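PDB 1I36: conserved protein from Methanothermobacter thermautotrophicus, which is of unknown function but binds NADP and resembles 3-hydroxyacid dehydrogenases in structure, so it is probably an NADP-dependent oxidoreductase. Local coordinates for residues 110-115 / 123-128. The protein carries 1 engineered substitution. Numbering follows the deposited sequence.
Sequences AAIMGS and IRIIAS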
ATOM      1  N   ALA A 110      24.573   2.985  10.099  1.00 12.70           N
ATOM      2  CA  ALA A 110      23.745   1.893  10.651  1.00 11.98           C
ATOM      3  C   ALA A 110      22.335   2.473  10.783  1.00 14.00           C
ATOM      4  O   ALA A 110      22.192   3.626  11.146  1.00 13.92           O
ATOM      5  CB  ALA A 110      24.267   1.476  12.035  1.00 12.40           C
ATOM      6  N   ALA A 111      21.299   1.680  10.521  1.00 13.90           N
ATOM      7  CA  ALA A 111      19.919   2.172  10.647  1.00 12.36           C
ATOM      8  C   ALA A 111      19.106   1.112  11.396  1.00 14.50           C
ATOM      9  O   ALA A 111      19.066  -0.061  10.991  1.00 12.20           O
ATOM     10  CB  ALA A 111      19.302   2.432   9.254  1.00 12.58           C
ATOM     11  N   ILE A 112      18.466   1.549  12.474  1.00 15.55           N
ATOM     12  CA  ILE A 112      17.645   0.698  13.327  1.00 20.94           C
ATOM     13  C   ILE A 112      16.314   0.505  12.593  1.00 22.58           C
ATOM     14  O   ILE A 112      15.640   1.479  12.253  1.00 21.42           O
ATOM     15  CB  ILE A 112      17.424   1.366  14.700  1.00 20.51           C
ATOM     16  CG1 ILE A 112      18.760   1.358  15.467  1.00 22.47           C
ATOM     17  CG2 ILE A 112      16.383   0.569  15.526  1.00 21.70           C
ATOM     18  CD1 ILE A 112      18.739   2.119  16.815  1.00 24.52           C
ATOM     19  N   MET A 113      15.983  -0.751  12.313  1.00 24.11           N
ATOM     20  CA  MET A 113      14.780  -1.106  11.557  1.00 29.38           C
ATOM     21  C   MET A 113      13.614  -1.590  12.411  1.00 34.76           C
ATOM     22  O   MET A 113      12.904  -2.515  12.029  1.00 40.16           O
ATOM     23  CB  MET A 113      15.142  -2.188  10.527  1.00 26.61           C
ATOM     24  CG  MET A 113      16.184  -1.738   9.510  1.00 24.50           C
ATOM     25  SD  MET A 113      15.582  -0.304   8.673  1.00 27.05           S
ATOM     26  CE  MET A 113      14.474  -0.998   7.512  1.00 26.67           C
ATOM     27  N   GLY A 114      13.389  -0.936  13.538  1.00 37.61           N
ATOM     28  CA  GLY A 114      12.307  -1.342  14.406  1.00 40.95           C
ATOM     29  C   GLY A 114      12.226  -0.513  15.668  1.00 41.79           C
ATOM     30  O   GLY A 114      12.662   0.648  15.700  1.00 40.91           O
ATOM     31  N   SER A 115      11.662  -1.123  16.708  1.00 41.43           N
ATOM     32  CA  SER A 115      11.489  -0.464  17.994  1.00 41.35           C
ATOM     33  C   SER A 115      12.524  -0.944  19.012  1.00 37.95           C
ATOM     34  O   SER A 115      12.508  -2.105  19.402  1.00 38.09           O
ATOM     35  CB  SER A 115      10.074  -0.747  18.526  1.00 43.86           C
ATOM     36  OG  SER A 115       9.929  -0.325  19.875  1.00 46.90           O
ATOM     37  N   ILE A 123      16.972  -6.058  18.017  1.00 20.68           N
ATOM     38  CA  ILE A 123      16.511  -5.253  16.903  1.00 22.22           C
ATOM     39  C   ILE A 123      17.365  -5.441  15.663  1.00 20.89           C
ATOM     40  O   ILE A 123      18.582  -5.598  15.771  1.00 20.68           O
ATOM     41  CB  ILE A 123      16.450  -3.764  17.331  1.00 24.37           C
ATOM     42  CG1 ILE A 123      15.616  -2.959  16.350  1.00 29.99           C
ATOM     43  CG2 ILE A 123      17.838  -3.185  17.593  1.00 24.03           C
ATOM     44  CD1 ILE A 123      14.215  -3.454  16.262  1.00 34.91           C
ATOM     45  N   ARG A 124      16.718  -5.541  14.501  1.00 20.01           N
ATOM     46  CA  ARG A 124      17.462  -5.655  13.264  1.00 18.82           C
ATOM     47  C   ARG A 124      18.062  -4.276  12.955  1.00 18.24           C
ATOM     48  O   ARG A 124      17.389  -3.225  13.074  1.00 16.02           O
ATOM     49  CB  ARG A 124      16.563  -6.099  12.111  1.00 22.18           C
ATOM     50  CG  ARG A 124      17.204  -6.059  10.694  1.00 24.21           C
ATOM     51  CD  ARG A 124      18.560  -6.782  10.562  1.00 27.83           C
ATOM     52  NE  ARG A 124      18.581  -8.170  11.046  1.00 30.10           N
ATOM     53  CZ  ARG A 124      18.176  -9.236  10.351  1.00 32.34           C
ATOM     54  NH1 ARG A 124      17.690  -9.092   9.124  1.00 31.79           N
ATOM     55  NH2 ARG A 124      18.323 -10.461  10.864  1.00 30.35           N
ATOM     56  N   ILE A 125      19.356  -4.282  12.637  1.00 14.92           N
ATOM     57  CA  ILE A 125      20.038  -3.056  12.276  1.00 11.13           C
ATOM     58  C   ILE A 125      20.634  -3.290  10.888  1.00 12.72           C
ATOM     59  O   ILE A 125      21.333  -4.279  10.677  1.00 16.24           O
ATOM     60  CB  ILE A 125      21.192  -2.791  13.261  1.00 14.15           C
ATOM     61  CG1 ILE A 125      20.641  -2.488  14.645  1.00 15.04           C
ATOM     62  CG2 ILE A 125      22.104  -1.648  12.756  1.00 10.52           C
ATOM     63  CD1 ILE A 125      21.763  -2.479  15.697  1.00 18.65           C
ATOM     64  N   ILE A 126      20.372  -2.416   9.936  1.00 11.35           N
ATOM     65  CA  ILE A 126      21.014  -2.612   8.632  1.00 13.27           C
ATOM     66  C   ILE A 126      22.189  -1.616   8.593  1.00 13.84           C
ATOM     67  O   ILE A 126      22.116  -0.540   9.201  1.00 13.38           O
ATOM     68  CB  ILE A 126      20.044  -2.457   7.433  1.00 13.12           C
ATOM     69  CG1 ILE A 126      19.420  -1.066   7.417  1.00 16.10           C
ATOM     70  CG2 ILE A 126      18.934  -3.568   7.505  1.00 13.82           C
ATOM     71  CD1 ILE A 126      18.628  -0.766   6.094  1.00 16.27           C
ATOM     72  N   ALA A 127      23.258  -1.976   7.890  1.00 13.97           N
ATOM     73  CA  ALA A 127      24.461  -1.133   7.845  1.00 14.50           C
ATOM     74  C   ALA A 127      25.048  -1.094   6.444  1.00 14.52           C
ATOM     75  O   ALA A 127      25.079  -2.108   5.726  1.00 12.35           O
ATOM     76  CB  ALA A 127      25.508  -1.688   8.863  1.00 12.77           C
ATOM     77  N   SER A 128      25.531   0.091   6.063  1.00 15.35           N
ATOM     78  CA  SER A 128      26.090   0.270   4.735  1.00 11.54           C
ATOM     79  C   SER A 128      27.442   0.973   4.806  1.00 14.24           C
ATOM     80  O   SER A 128      27.712   1.716   5.748  1.00 12.80           O
ATOM     81  CB  SER A 128      25.100   1.030   3.846  1.00  9.09           C
ATOM     82  OG  SER A 128      25.013   2.409   4.196  1.00 12.22           O
TER
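A111 and I126 form the hydrogen-bonded pair of a short antiparallel ladder: A111 N donates to I126 O (2.7 Å), and I126 N returns a bond to A111 O (2.9 Å). A third backbone bond, M113 N to R124 O (2.9 Å), carries the pairing one residue past the end of strand 106-112. Alongside these bonds, the CA-H groups of A110 and I125 contact I126 O and A111 O respectively. The strands run at 157° to each other, and this is where the NADP-binding Rossmann-type sheet, parallel up to strand 106-112, turns antiparallel at strand 124-128. Apolar packing divides between the two faces of the sheet. On one, which carries A110, I112 and I125, A110 CB meets I125 CG2 at 3.9 Å. I123, just ahead of strand 124-128, sets CG1 3.7 Å from I112 CG2, these two side chains crossing at about a right angle; I112 also touches the bound NADP. On the other face, beside helix 154-182, A111 CB packs on I126 CG1. M113 CG, anti to the carbonyl carbon (chi1 -61°), lies 3.9 Å from I126 CG2, and the bend at chi2 (-58°) sets SD 4.0 Å from I126 CD1. M192 of the second subunit packs on both M113 and I126. An alanine in place of M113 would probably open a gap beside I126 and M192, with the CG and SD contacts lost. Beyond the end of strand 106-112, I123 CD1 reaches G114 CA at 3.4 Å and lies close to S115 N. Polar ends turn to partners elsewhere: S115 OG caps R118 N at the start of helix 116-119, while the R124 guanidinium bonds N144 through NH2.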